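Local coordinates for protein cytochrome C (Marichromatium purpuratum 984, PDB 5LO9) that probably carries electrons through its c-type hemes while interconverting thiosulfate and tetrathionate, as a fusion of a diheme electron-accepting unit with the thiosulfate dehydrogenase TsdA, at residues 71-74 and 75-78; 491-495 and 496-500. All coordinates share one frame; numbering follows the deposited sequence.

Contact 1 (71-74 and 75-78); sequences RLTP and VDIA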
loop_
_atom_site.group_PDB
_atom_site.type_symbol
_atom_site.label_atom_id
_atom_site.label_comp_id
_atom_site.label_asym_id
_atom_site.label_seq_id
_atom_site.Cartn_x
_atom_site.Cartn_y
_atom_site.Cartn_z
ATOM N N ARG A 71 51.825 -4.867 -39.225
ATOM C CA ARG A 71 52.730 -5.902 -39.679
ATOM C C ARG A 71 52.115 -7.292 -39.694
ATOM O O ARG A 71 52.722 -8.203 -40.250
ATOM C CB ARG A 71 53.991 -5.940 -38.816
ATOM C CG ARG A 71 55.164 -5.283 -39.485
ATOM C CD ARG A 71 56.374 -5.157 -38.555
ATOM N NE ARG A 71 57.446 -4.334 -39.124
ATOM C CZ ARG A 71 58.086 -4.606 -40.264
ATOM N NH1 ARG A 71 57.781 -5.690 -40.987
ATOM N NH2 ARG A 71 59.042 -3.787 -40.687
ATOM N N LEU A 72 50.935 -7.483 -39.124
ATOM C CA LEU A 72 50.303 -8.797 -39.105
ATOM C C LEU A 72 49.681 -9.114 -40.462
ATOM O O LEU A 72 49.186 -8.228 -41.162
ATOM C CB LEU A 72 49.216 -8.856 -38.021
ATOM C CG LEU A 72 49.722 -8.693 -36.601
ATOM C CD1 LEU A 72 48.531 -8.642 -35.690
ATOM C CD2 LEU A 72 50.686 -9.793 -36.201
ATOM N N THR A 73 49.753 -10.377 -40.856
ATOM C CA THR A 73 48.962 -10.837 -41.986
ATOM C C THR A 73 47.603 -11.253 -41.475
ATOM O O THR A 73 47.423 -11.455 -40.278
ATOM C CB THR A 73 49.644 -12.012 -42.684
ATOM O OG1 THR A 73 49.786 -13.115 -41.767
ATOM C CG2 THR A 73 51.010 -11.612 -43.212
ATOM N N PRO A 74 46.618 -11.345 -42.338
ATOM C CA PRO A 74 45.306 -11.849 -41.890
ATOM C C PRO A 74 45.381 -13.181 -41.148
ATOM O O PRO A 74 44.770 -13.329 -40.080
ATOM C CB PRO A 74 44.532 -11.972 -43.200
ATOM C CG PRO A 74 45.152 -10.947 -44.083
ATOM C CD PRO A 74 46.603 -10.863 -43.709
ATOM N N VAL A 75 46.154 -14.143 -41.662
ATOM C CA VAL A 75 46.278 -15.427 -40.971
ATOM C C VAL A 75 46.921 -15.229 -39.596
ATOM O O VAL A 75 46.523 -15.871 -38.619
ATOM C CB VAL A 75 47.046 -16.448 -41.852
ATOM C CG1 VAL A 75 48.444 -15.979 -42.180
ATOM C CG2 VAL A 75 47.115 -17.778 -41.212
ATOM N N ASP A 76 47.905 -14.323 -39.491
ATOM C CA ASP A 76 48.519 -14.007 -38.198
ATOM C C ASP A 76 47.488 -13.420 -37.219
ATOM O O ASP A 76 47.472 -13.760 -36.030
ATOM C CB ASP A 76 49.687 -13.026 -38.405
ATOM C CG ASP A 76 50.982 -13.700 -38.954
ATOM O OD1 ASP A 76 51.166 -14.926 -38.763
ATOM O OD2 ASP A 76 51.838 -12.984 -39.553
ATOM N N ILE A 77 46.652 -12.497 -37.698
ATOM C CA ILE A 77 45.598 -11.878 -36.886
ATOM C C ILE A 77 44.705 -12.951 -36.275
ATOM O O ILE A 77 44.526 -13.037 -35.053
ATOM C CB ILE A 77 44.781 -10.886 -37.748
ATOM C CG1 ILE A 77 45.601 -9.635 -38.085
ATOM C CG2 ILE A 77 43.545 -10.432 -37.075
ATOM C CD1 ILE A 77 44.973 -8.746 -39.140
ATOM N N ALA A 78 44.142 -13.803 -37.119
ATOM C CA ALA A 78 43.267 -14.847 -36.607
ATOM C C ALA A 78 43.977 -15.772 -35.610
ATOM O O ALA A 78 43.389 -16.172 -34.601
ATOM C CB ALA A 78 42.721 -15.613 -37.770
#

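Contact 2 (491-495 and 496-500); sequences RFHAS and PFDLY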
loop_
_atom_site.group_PDB
_atom_site.type_symbol
_atom_site.label_atom_id
_atom_site.label_comp_id
_atom_site.label_asym_id
_atom_site.label_seq_id
_atom_site.Cartn_x
_atom_site.Cartn_y
_atom_site.Cartn_z
ATOM N N ARG A 491 -11.826 -13.615 -26.259
ATOM C CA ARG A 491 -12.079 -13.184 -24.894
ATOM C C ARG A 491 -11.034 -12.227 -24.352
ATOM O O ARG A 491 -11.348 -11.415 -23.482
ATOM C CB ARG A 491 -12.114 -14.394 -23.963
ATOM C CG ARG A 491 -13.033 -15.501 -24.444
ATOM C CD ARG A 491 -13.469 -16.452 -23.343
ATOM N NE ARG A 491 -13.611 -15.794 -22.054
ATOM C CZ ARG A 491 -13.464 -16.411 -20.888
ATOM N NH1 ARG A 491 -13.175 -17.715 -20.836
ATOM N NH2 ARG A 491 -13.619 -15.714 -19.772
ATOM N N PHE A 492 -9.781 -12.368 -24.749
ATOM C CA PHE A 492 -8.731 -11.614 -24.094
ATOM C C PHE A 492 -7.849 -10.786 -25.018
ATOM O O PHE A 492 -6.978 -10.059 -24.522
ATOM C CB PHE A 492 -7.833 -12.566 -23.316
ATOM C CG PHE A 492 -8.554 -13.410 -22.322
ATOM C CD1 PHE A 492 -9.017 -12.884 -21.148
ATOM C CD2 PHE A 492 -8.723 -14.752 -22.542
ATOM C CE1 PHE A 492 -9.644 -13.665 -20.239
ATOM C CE2 PHE A 492 -9.354 -15.529 -21.609
ATOM C CZ PHE A 492 -9.820 -14.975 -20.472
ATOM N N HIS A 493 -8.044 -10.859 -26.335
ATOM C CA HIS A 493 -7.123 -10.219 -27.259
ATOM C C HIS A 493 -7.853 -9.507 -28.376
ATOM O O HIS A 493 -7.321 -9.359 -29.488
ATOM C CB HIS A 493 -6.171 -11.239 -27.836
ATOM C CG HIS A 493 -5.288 -11.891 -26.819
ATOM N ND1 HIS A 493 -4.102 -11.328 -26.380
ATOM C CD2 HIS A 493 -5.411 -13.073 -26.172
ATOM C CE1 HIS A 493 -3.529 -12.153 -25.518
ATOM N NE2 HIS A 493 -4.305 -13.216 -25.370
ATOM N N ALA A 494 -9.085 -9.091 -28.112
ATOM C CA ALA A 494 -9.915 -8.516 -29.164
ATOM C C ALA A 494 -9.628 -7.016 -29.276
ATOM O O ALA A 494 -10.394 -6.156 -28.834
ATOM C CB ALA A 494 -11.385 -8.830 -28.902
ATOM N N SER A 495 -8.480 -6.712 -29.872
ATOM C CA SER A 495 -8.045 -5.344 -30.128
ATOM C C SER A 495 -7.276 -5.293 -31.445
ATOM O O SER A 495 -6.615 -6.275 -31.821
ATOM C CB SER A 495 -7.152 -4.812 -29.002
ATOM O OG SER A 495 -6.406 -3.674 -29.445
ATOM N N PRO A 496 -7.296 -4.155 -32.145
ATOM C CA PRO A 496 -6.487 -4.048 -33.381
ATOM C C PRO A 496 -4.982 -4.040 -33.115
ATOM O O PRO A 496 -4.207 -4.221 -34.058
ATOM C CB PRO A 496 -6.939 -2.709 -33.994
ATOM C CG PRO A 496 -8.249 -2.331 -33.247
ATOM C CD PRO A 496 -8.087 -2.937 -31.872
ATOM N N PHE A 497 -4.546 -3.842 -31.866
ATOM C CA PHE A 497 -3.132 -3.782 -31.522
ATOM C C PHE A 497 -2.627 -5.042 -30.864
ATOM O O PHE A 497 -1.563 -5.006 -30.257
ATOM C CB PHE A 497 -2.848 -2.612 -30.584
ATOM C CG PHE A 497 -3.321 -1.277 -31.112
ATOM C CD1 PHE A 497 -2.631 -0.630 -32.123
ATOM C CD2 PHE A 497 -4.434 -0.665 -30.589
ATOM C CE1 PHE A 497 -3.066 0.577 -32.613
ATOM C CE2 PHE A 497 -4.871 0.537 -31.079
ATOM C CZ PHE A 497 -4.190 1.158 -32.083
ATOM N N ASP A 498 -3.386 -6.132 -30.926
ATOM C CA ASP A 498 -3.051 -7.412 -30.293
ATOM C C ASP A 498 -3.059 -8.427 -31.435
ATOM O O ASP A 498 -4.102 -8.678 -32.052
ATOM C CB ASP A 498 -4.058 -7.763 -29.163
ATOM C CG ASP A 498 -3.554 -8.870 -28.236
ATOM O OD1 ASP A 498 -3.821 -8.879 -26.973
ATOM O OD2 ASP A 498 -2.867 -9.743 -28.811
ATOM N N LEU A 499 -1.903 -9.004 -31.728
ATOM C CA LEU A 499 -1.799 -9.917 -32.856
ATOM C C LEU A 499 -2.040 -11.359 -32.466
ATOM O O LEU A 499 -1.939 -12.235 -33.325
ATOM C CB LEU A 499 -0.430 -9.814 -33.535
ATOM C CG LEU A 499 0.067 -8.420 -33.904
ATOM C CD1 LEU A 499 1.405 -8.493 -34.673
ATOM C CD2 LEU A 499 -0.964 -7.675 -34.667
ATOM N N TYR A 500 -2.344 -11.627 -31.200
ATOM C CA TYR A 500 -2.678 -12.981 -30.784
ATOM C C TYR A 500 -3.870 -13.463 -31.595
ATOM O O TYR A 500 -4.883 -12.763 -31.709
ATOM C CB TYR A 500 -2.982 -13.005 -29.279
ATOM C CG TYR A 500 -3.215 -14.377 -28.694
ATOM C CD1 TYR A 500 -2.193 -15.040 -28.016
ATOM C CD2 TYR A 500 -4.439 -15.031 -28.836
ATOM C CE1 TYR A 500 -2.395 -16.327 -27.458
ATOM C CE2 TYR A 500 -4.656 -16.311 -28.272
ATOM C CZ TYR A 500 -3.632 -16.953 -27.589
ATOM O OH TYR A 500 -3.819 -18.218 -27.050
#

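Contact 1 (71-74 and 75-78)
Leu72 meets Ile77 across the start of helix 74-86, its CB 3.7 Å from Ile77 CG1, with Leu72 CD1 lying near the same CG1. The other methyl, Leu72 CD2, comes within 4.0 Å of Asp76 CB, so the isobutyl group spans the apolar parts of two successive helix residues. Leu72 also lines the heme c pocket, and Ile52 of helix 45-57 packs on it.

Thr73 follows as the N-cap. Thr73 OG1 stands between the backbone N and the carbonyl carbon (chi1 61°), which turns the hydroxyl over the first turn, where Asp76 N donates to it at 3.2 Å. The angle at the hydrogen, 155°, supports a capping bond. The carboxylate of Asp76 lies alongside: CG is anti to its own carbonyl carbon, and Asp76 OD2 comes 3.0 Å from Thr73 OG1. The other oxygen, OD1, forms a salt bridge with Arg4 of helix 2-10. Val75 CG1 is also next to the threonine hydroxyl.

Thr73 O starts the main-chain pattern, receiving Ile77 N at 2.9 Å. Pro74, the first helical residue, continues it, Pro74 O accepting from Ala78 N at 3.1 Å with a nearly straight N-H direction (172°). Having no N-H, the proline asks for no acceptor at a position where the helix has none to offer.

The chemistry is thus that of a capped helix start: hydroxyl and carbonyl of one threonine serve two amides, while the neighbouring carboxylate would probably interact favourably with the helix dipole and is tied to helix 2-10 through Arg4.

Contact 2 (491-495 and 496-500)
With CG anti to its carbonyl carbon (chi1 -63°), His493 turns its imidazole toward the residues that follow helix 485-492, while Asp498 and Tyr500, both with CG anti to the backbone N, extend to meet it. Asp498 OD1 receives His493 ND1 at 2.5 Å, on the syn side but 34° out of the carboxylate plane; the oxygen lies near the imidazole plane, and the two planes are almost perpendicular. Asp498 OD2 accepts from Tyr500 N at 3.1 Å, closing an Asx turn that places the Tyr500 ring over one face of the imidazole. The rings form an offset stack, centroids 4.1 Å apart and planes at 12°, and Tyr500 CB adds a CH-pi contact. Farther along, Ser495 OG accepts from Phe497 N at 3.1 Å within the type I turn 495-498.

His493 NE2 is hydrogen-bonded to Asp478 OD2 and Tyr500 OH to Gln477 OE1, tying the stretch leaving helix 485-492 to the loop of Gln477 and Asp478, away from the annotated sites. With His493 replaced by an alanine, Asp498 OD1 would probably lose the ND1 donor and the Tyr500 ring its stacking partner. Held between two carboxylates, the imidazole would probably gain basicity, and its rotation is fixed by bonds at both nitrogens.

How the contacts relate
Contacts 1 and 2 lie toward different ends of the chain and do not touch: their centres are 55 Å apart and their nearest atoms about 42 Å. Contact 1 opens a helix in the first cytochrome c region, whereas contact 2 follows the close of helix 485-492. Their relation to the cofactors differs too. In contact 1 the side chain of Leu72 is about 4 Å from a bound heme c and about 6 Å from that of Met65, an axial ligand of heme iron. In contact 2 the side chain of Asp498 remains about 11 Å from both a heme c and the bound thiosulfate, consistent with a place outside the immediate substrate pocket.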